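Local coordinates for glycosyl hydrolase (Rhizobium leguminosarum bv. trifolii, PDB 5NDX), which probably hydrolyses O-glycosyl bonds as a bacterial family 39 orthologue of human alpha-L-iduronidase, at residues 121-124 against 125-129; 431-435 against 436-440; 476-480 against 481-485. The protein carries 2 engineered substitutions. One frame throughout, in Å; residues are numbered along the deposited sequence.

The three contacts come in series along the chain, each local to one continuous stretch, and none touches another. Contact 1 lies in the second half of helix 110-131, which lies between strands 91-95 and 140-142 of the eight-stranded parallel barrel. Contact 2 follows at 431-440, where the chain leaves strand 422-431 and enters strand 436-445 of the large mixed sheet. Contact 3 starts helix 480-489, inserted before strand 493-503, the sheet neighbour of 436-445. The centres of contacts 1 and 2 lie about 49 Å apart, those of contacts 1 and 3 about 45 Å, and those of contacts 2 and 3 about 42 Å. They thus sample a barrel helix, a strand connection and a helix start, all away from the ligand pockets.

Contact 1: 121-124 against 125-129; sequences TATV and DRYGA. With SO4 (sulfate ion), chain L.
Thr123 sets its methyl against the edge of the Tyr127 ring, one turn further along the same helix, with Thr123 CG2 in the ring plane and 3.8 Å from Tyr127 CD2. A chi1 of -55° puts this methyl anti to the backbone N and leaves OG1 beside that nitrogen, where it bonds to Leu119 O and Tyr62 OH. Threonine therefore serves both needs, a methyl for the ring and a hydroxyl for the polar side. Over one face of the tyrosine passes the aliphatic part of Arg126, its CG 4.2 Å above the ring centre. The arginine chain runs extended from CG to NE and delivers its guanidinium to a sulfate, probably from the crystallisation liquor. Arg126 NH1 reaches sulfate O2 at 3.2 Å, nearly straight at 174°, while Arg126 NH2 reaches sulfate O1 at 3.2 Å. Asp79 ties the two neighbours together, taking a salt bridge from Arg126 NH2 through one oxygen and bonding Tyr127 OH through the other. With an alanine in place of Arg126, Asp79 would probably be left without its cationic mate and the tyrosine face without its methylene cover. Beneath the side chains, Tyr127 N bonds to Thr123 O at 2.9 Å. Tyr127 also packs on Leu78 and Leu82 of helix 76-87, so this i to i+4 pair lies where two successive outer helices of the TIM barrel meet.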
loop_
_atom_site.group_PDB
_atom_site.type_symbol
_atom_site.label_atom_id
_atom_site.label_comp_id
_atom_site.label_asym_id
_atom_site.label_seq_id
_atom_site.Cartn_x
_atom_site.Cartn_y
_atom_site.Cartn_z
ATOM N N THR A 121 -10.183 15.236 -21.783
ATOM C CA THR A 121 -9.148 15.928 -22.549
ATOM C C THR A 121 -8.604 17.117 -21.780
ATOM O O THR A 121 -7.388 17.257 -21.674
ATOM C CB THR A 121 -9.688 16.372 -23.947
ATOM O OG1 THR A 121 -9.959 15.194 -24.720
ATOM C CG2 THR A 121 -8.657 17.208 -24.694
ATOM N N ALA A 122 -9.487 17.952 -21.224
ATOM C CA ALA A 122 -9.035 19.109 -20.448
ATOM C C ALA A 122 -8.166 18.708 -19.201
ATOM O O ALA A 122 -7.186 19.410 -18.832
ATOM C CB ALA A 122 -10.236 19.961 -20.027
ATOM N N THR A 123 -8.510 17.578 -18.599
ATOM C CA THR A 123 -7.793 17.058 -17.429
ATOM C C THR A 123 -6.365 16.738 -17.793
ATOM O O THR A 123 -5.413 17.215 -17.163
ATOM C CB THR A 123 -8.474 15.784 -16.896
ATOM O OG1 THR A 123 -9.851 16.040 -16.629
ATOM C CG2 THR A 123 -7.800 15.290 -15.632
ATOM N N VAL A 124 -6.231 15.953 -18.853
ATOM C CA VAL A 124 -4.960 15.520 -19.342
ATOM C C VAL A 124 -4.130 16.709 -19.835
ATOM O O VAL A 124 -2.923 16.825 -19.567
ATOM C CB VAL A 124 -5.192 14.438 -20.409
ATOM C CG1 VAL A 124 -3.985 14.297 -21.301
ATOM C CG2 VAL A 124 -5.438 13.128 -19.671
ATOM N N ASP A 125 -4.793 17.618 -20.528
ATOM C CA ASP A 125 -4.133 18.852 -20.934
ATOM C C ASP A 125 -3.606 19.680 -19.753
ATOM O O ASP A 125 -2.471 20.089 -19.729
ATOM C CB ASP A 125 -5.079 19.707 -21.777
ATOM C CG ASP A 125 -4.379 20.906 -22.345
ATOM O OD1 ASP A 125 -3.601 20.699 -23.282
ATOM O OD2 ASP A 125 -4.556 22.012 -21.792
ATOM N N ARG A 126 -4.428 19.894 -18.754
ATOM C CA ARG A 126 -3.997 20.666 -17.620
ATOM C C ARG A 126 -2.848 20.011 -16.809
ATOM O O ARG A 126 -1.875 20.701 -16.443
ATOM C CB ARG A 126 -5.167 20.909 -16.727
ATOM C CG ARG A 126 -4.849 21.790 -15.548
ATOM C CD ARG A 126 -6.113 21.960 -14.736
ATOM N NE ARG A 126 -5.865 22.877 -13.633
ATOM C CZ ARG A 126 -5.808 24.205 -13.756
ATOM N NH1 ARG A 126 -5.981 24.794 -14.939
ATOM N NH2 ARG A 126 -5.558 24.960 -12.698
ATOM N N TYR A 127 -2.950 18.707 -16.527
ATOM C CA TYR A 127 -2.017 18.104 -15.581
ATOM C C TYR A 127 -0.733 17.744 -16.293
ATOM O O TYR A 127 0.331 17.822 -15.708
ATOM C CB TYR A 127 -2.688 16.993 -14.713
ATOM C CG TYR A 127 -3.728 17.636 -13.839
ATOM C CD1 TYR A 127 -3.365 18.607 -12.902
ATOM C CD2 TYR A 127 -5.072 17.337 -13.967
ATOM C CE1 TYR A 127 -4.327 19.248 -12.125
ATOM C CE2 TYR A 127 -6.033 18.021 -13.237
ATOM C CZ TYR A 127 -5.651 18.969 -12.318
ATOM O OH TYR A 127 -6.601 19.627 -11.595
ATOM N N GLY A 128 -0.827 17.462 -17.593
ATOM C CA GLY A 128 0.355 17.320 -18.448
ATOM C C GLY A 128 1.188 18.594 -18.488
ATOM O O GLY A 128 2.406 18.537 -18.386
ATOM N N ALA A 129 0.517 19.738 -18.570
ATOM C CA ALA A 129 1.186 21.039 -18.461
ATOM C C ALA A 129 1.739 21.322 -17.067
ATOM O O ALA A 129 2.837 21.866 -16.925
ATOM C CB ALA A 129 0.224 22.141 -18.824
HETATM S S SO4 L . -6.873 28.374 -14.169
HETATM O O1 SO4 L . -6.140 28.084 -12.893
HETATM O O2 SO4 L . -6.006 27.970 -15.314
HETATM O O3 SO4 L . -8.173 27.637 -14.265
HETATM O O4 SO4 L . -7.145 29.844 -14.221
#

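Contact 2: 431-435 against 436-440; sequences SGLVP and GRHAI. Unlike the reference sequence in segment 436-440: Ile440 (reference Leu).
The imidazole of His438 has Leu433 CD1 over one face, 4.2 Å from the ring centroid and only 1° off the normal, a CH-pi contact, while Val434 O meets its edge. His438 NE2 donates to Val434 O at 3.0 Å with an N-H...O angle of 176°, and the acceptor lies in the ring plane. The bond helps to fix the rotation of the ring and uses the proton on NE2. A flat ring with a polar rim suits this place, giving carbon a face and a carbonyl an N-H. Leu433 also brings CB to 3.9 Å from His438 NE2, and its side chain also packs on Cys503, Val524 and Ile508. Between the two residues the chain turns through Pro435 and Gly436; at the glycine's phi of 129° a CB would clash with Pro435 O. His438 itself packs on Cys503 and Val524, of strands 493-503 and 518-526, which flank its own. Strands 422-431 and 436-445 do not pair with each other, so their connection is a beta-arch with inward-facing side chains, consistent with the beta-sandwich that accompanies the barrel in glycoside hydrolase family 39.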
loop_
_atom_site.group_PDB
_atom_site.type_symbol
_atom_site.label_atom_id
_atom_site.label_comp_id
_atom_site.label_asym_id
_atom_site.label_seq_id
_atom_site.Cartn_x
_atom_site.Cartn_y
_atom_site.Cartn_z
ATOM N N SER A 431 22.198 -20.078 0.708
ATOM C CA SER A 431 23.466 -20.413 0.075
ATOM C C SER A 431 23.624 -19.664 -1.237
ATOM O O SER A 431 22.756 -18.918 -1.660
ATOM C CB SER A 431 23.529 -21.931 -0.171
ATOM O OG SER A 431 22.502 -22.306 -1.045
ATOM N N GLY A 432 24.772 -19.858 -1.871
ATOM C CA GLY A 432 25.052 -19.264 -3.186
ATOM C C GLY A 432 25.328 -17.790 -3.094
ATOM O O GLY A 432 25.137 -17.092 -4.057
ATOM N N LEU A 433 25.732 -17.283 -1.928
ATOM C CA LEU A 433 25.972 -15.834 -1.805
ATOM C C LEU A 433 27.402 -15.614 -2.296
ATOM O O LEU A 433 28.200 -16.535 -2.245
ATOM C CB LEU A 433 25.909 -15.377 -0.344
ATOM C CG LEU A 433 24.532 -15.458 0.362
ATOM C CD1 LEU A 433 24.721 -15.362 1.866
ATOM C CD2 LEU A 433 23.607 -14.407 -0.169
ATOM N N VAL A 434 27.739 -14.393 -2.664
ATOM C CA VAL A 434 29.118 -14.062 -3.020
ATOM C C VAL A 434 29.941 -13.971 -1.745
ATOM O O VAL A 434 29.588 -13.201 -0.843
ATOM C CB VAL A 434 29.211 -12.707 -3.730
ATOM C CG1 VAL A 434 30.689 -12.358 -4.007
ATOM C CG2 VAL A 434 28.367 -12.740 -4.998
ATOM N N PRO A 435 31.045 -14.728 -1.657
ATOM C CA PRO A 435 31.787 -14.655 -0.387
ATOM C C PRO A 435 32.273 -13.261 0.015
ATOM O O PRO A 435 32.451 -12.408 -0.831
ATOM C CB PRO A 435 32.912 -15.687 -0.584
ATOM C CG PRO A 435 32.234 -16.743 -1.425
ATOM C CD PRO A 435 31.480 -15.901 -2.449
ATOM N N GLY A 436 32.398 -13.048 1.327
ATOM C CA GLY A 436 32.504 -11.714 1.923
ATOM C C GLY A 436 31.477 -11.611 3.033
ATOM O O GLY A 436 30.612 -12.477 3.140
ATOM N N ARG A 437 31.608 -10.585 3.859
ATOM C CA ARG A 437 30.748 -10.336 5.002
ATOM C C ARG A 437 29.328 -10.038 4.524
ATOM O O ARG A 437 29.106 -9.261 3.577
ATOM C CB ARG A 437 31.086 -9.044 5.741
ATOM C CG ARG A 437 32.246 -8.953 6.676
ATOM C CD ARG A 437 32.609 -7.461 6.805
ATOM N NE ARG A 437 32.233 -6.849 8.069
ATOM C CZ ARG A 437 31.957 -5.549 8.262
ATOM N NH1 ARG A 437 31.946 -4.662 7.275
ATOM N NH2 ARG A 437 31.632 -5.133 9.482
ATOM N N HIS A 438 28.385 -10.532 5.286
ATOM C CA HIS A 438 26.979 -10.186 5.103
ATOM C C HIS A 438 26.381 -9.878 6.437
ATOM O O HIS A 438 26.797 -10.433 7.479
ATOM C CB HIS A 438 26.248 -11.364 4.484
ATOM C CG HIS A 438 26.629 -11.612 3.075
ATOM N ND1 HIS A 438 25.883 -11.153 2.008
ATOM C CD2 HIS A 438 27.688 -12.248 2.544
ATOM C CE1 HIS A 438 26.459 -11.524 0.878
ATOM N NE2 HIS A 438 27.563 -12.173 1.175
ATOM N N ALA A 439 25.345 -9.061 6.394
ATOM C CA ALA A 439 24.537 -8.746 7.574
ATOM C C ALA A 439 23.157 -9.392 7.408
ATOM O O ALA A 439 22.579 -9.410 6.295
ATOM C CB ALA A 439 24.403 -7.252 7.731
ATOM N N ILE A 440 22.676 -9.974 8.503
ATOM C CA ILE A 440 21.364 -10.613 8.558
ATOM C C ILE A 440 20.448 -9.729 9.406
ATOM O O ILE A 440 20.758 -9.512 10.577
ATOM C CB ILE A 440 21.460 -12.011 9.164
ATOM C CG1 ILE A 440 22.475 -12.857 8.381
ATOM C CG2 ILE A 440 20.077 -12.700 9.162
ATOM C CD1 ILE A 440 22.819 -14.185 9.091
#

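Contact 3: 476-480 against 481-485; sequences PAPTE and AQFAE. With SO4 (sulfate ion), chain D.
A capping box opens helix 480-489, with Thr479 at the N-cap and Gln482 three residues on, each taking the other's backbone N-H. Gln482 N donates to Thr479 OG1 at 3.1 Å; chi1 of 62° holds that hydroxyl between the backbone N and the carbonyl carbon, turned toward the first turn. In return Thr479 N gives its hydrogen to Gln482 OE1 at 2.9 Å, with an N-H...O angle of 166° and the donor tilted 24° from the amide carbonyl plane. Glutamine suits the site because its other amide atom, NE2, donates to Arg460 O, so both ends of the group are held. The N-H of Glu480, also at the helix start, is shared between two oxygens of a sulfate, O2 at 3.1 Å from Glu480 N and O3 slightly farther. An anion there probably profits from the positive end of the helix dipole. Just before the cap, Pro478 lays its ring on Phe483: Pro478 CB stands over the ring, 3.9 Å from the centroid in a CH-pi contact, and Pro478 CD comes within 3.6 Å of Phe483 CZ. Phe483 in turn meets Phe329 edge-to-face and packs on Met594 and Ile361. An apolar pair spanning the position before the N-cap and the fourth after it is a hydrophobic staple, and together with the capping box it marks a classic helix N-terminus.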
loop_
_atom_site.group_PDB
_atom_site.type_symbol
_atom_site.label_atom_id
_atom_site.label_comp_id
_atom_site.label_asym_id
_atom_site.label_seq_id
_atom_site.Cartn_x
_atom_site.Cartn_y
_atom_site.Cartn_z
ATOM N N PRO A 476 -8.780 5.817 25.304
ATOM C CA PRO A 476 -9.140 6.527 24.093
ATOM C C PRO A 476 -8.404 7.826 23.906
ATOM O O PRO A 476 -8.261 8.234 22.792
ATOM C CB PRO A 476 -10.667 6.716 24.195
ATOM C CG PRO A 476 -11.063 6.283 25.550
ATOM C CD PRO A 476 -9.972 5.419 26.111
ATOM N N ALA A 477 -7.867 8.432 24.971
ATOM C CA ALA A 477 -6.978 9.574 24.846
ATOM C C ALA A 477 -5.657 9.304 25.561
ATOM O O ALA A 477 -5.438 9.762 26.680
ATOM C CB ALA A 477 -7.673 10.824 25.413
ATOM N N PRO A 478 -4.731 8.591 24.891
ATOM C CA PRO A 478 -3.500 8.237 25.587
ATOM C C PRO A 478 -2.735 9.477 26.014
ATOM O O PRO A 478 -2.872 10.536 25.362
ATOM C CB PRO A 478 -2.714 7.492 24.511
ATOM C CG PRO A 478 -3.781 6.880 23.636
ATOM C CD PRO A 478 -4.840 7.919 23.589
ATOM N N THR A 479 -1.899 9.327 27.045
ATOM C CA THR A 479 -1.003 10.404 27.450
ATOM C C THR A 479 0.117 10.520 26.427
ATOM O O THR A 479 0.309 9.633 25.575
ATOM C CB THR A 479 -0.367 10.150 28.816
ATOM O OG1 THR A 479 0.435 8.954 28.754
ATOM C CG2 THR A 479 -1.465 9.989 29.963
ATOM N N GLU A 480 0.875 11.608 26.508
ATOM C CA GLU A 480 2.040 11.753 25.662
ATOM C C GLU A 480 2.969 10.553 25.807
ATOM O O GLU A 480 3.395 9.993 24.798
ATOM C CB GLU A 480 2.795 13.057 25.944
ATOM C CG GLU A 480 4.032 13.190 25.076
ATOM C CD GLU A 480 4.786 14.538 25.220
ATOM O OE1 GLU A 480 4.352 15.406 26.003
ATOM O OE2 GLU A 480 5.813 14.714 24.519
ATOM N N ALA A 481 3.300 10.171 27.028
ATOM C CA ALA A 481 4.169 9.004 27.242
ATOM C C ALA A 481 3.587 7.719 26.614
ATOM O O ALA A 481 4.324 6.906 26.088
ATOM C CB ALA A 481 4.446 8.771 28.727
ATOM N N GLN A 482 2.276 7.556 26.672
ATOM C CA GLN A 482 1.595 6.384 26.061
ATOM C C GLN A 482 1.698 6.372 24.543
ATOM O O GLN A 482 2.026 5.352 23.936
ATOM C CB GLN A 482 0.147 6.308 26.527
ATOM C CG GLN A 482 0.076 5.794 27.947
ATOM C CD GLN A 482 -1.304 5.899 28.581
ATOM O OE1 GLN A 482 -2.146 6.698 28.168
ATOM N NE2 GLN A 482 -1.564 5.015 29.544
ATOM N N PHE A 483 1.517 7.539 23.951
ATOM C CA PHE A 483 1.757 7.708 22.544
ATOM C C PHE A 483 3.213 7.423 22.119
ATOM O O PHE A 483 3.421 6.826 21.051
ATOM C CB PHE A 483 1.344 9.087 22.064
ATOM C CG PHE A 483 -0.121 9.210 21.711
ATOM C CD1 PHE A 483 -0.699 8.374 20.779
ATOM C CD2 PHE A 483 -0.903 10.221 22.261
ATOM C CE1 PHE A 483 -2.035 8.498 20.423
ATOM C CE2 PHE A 483 -2.230 10.368 21.907
ATOM C CZ PHE A 483 -2.811 9.483 21.010
ATOM N N ALA A 484 4.186 7.797 22.943
ATOM C CA ALA A 484 5.594 7.535 22.650
ATOM C C ALA A 484 5.811 6.008 22.687
ATOM O O ALA A 484 6.527 5.460 21.861
ATOM C CB ALA A 484 6.557 8.252 23.637
ATOM N N GLU A 485 5.163 5.331 23.620
ATOM C CA GLU A 485 5.218 3.876 23.686
ATOM C C GLU A 485 4.574 3.235 22.440
ATOM O O GLU A 485 5.128 2.315 21.879
ATOM C CB GLU A 485 4.613 3.406 25.023
ATOM C CG GLU A 485 4.585 1.917 25.267
ATOM C CD GLU A 485 3.767 1.491 26.553
ATOM O OE1 GLU A 485 3.152 2.342 27.291
ATOM O OE2 GLU A 485 3.749 0.270 26.818
HETATM S S SO4 D . 0.047 14.184 29.081
HETATM O O1 SO4 D . -0.560 13.653 30.333
HETATM O O2 SO4 D . 1.354 13.533 28.876
HETATM O O3 SO4 D . -0.831 13.931 27.903
HETATM O O4 SO4 D . 0.267 15.648 29.213
#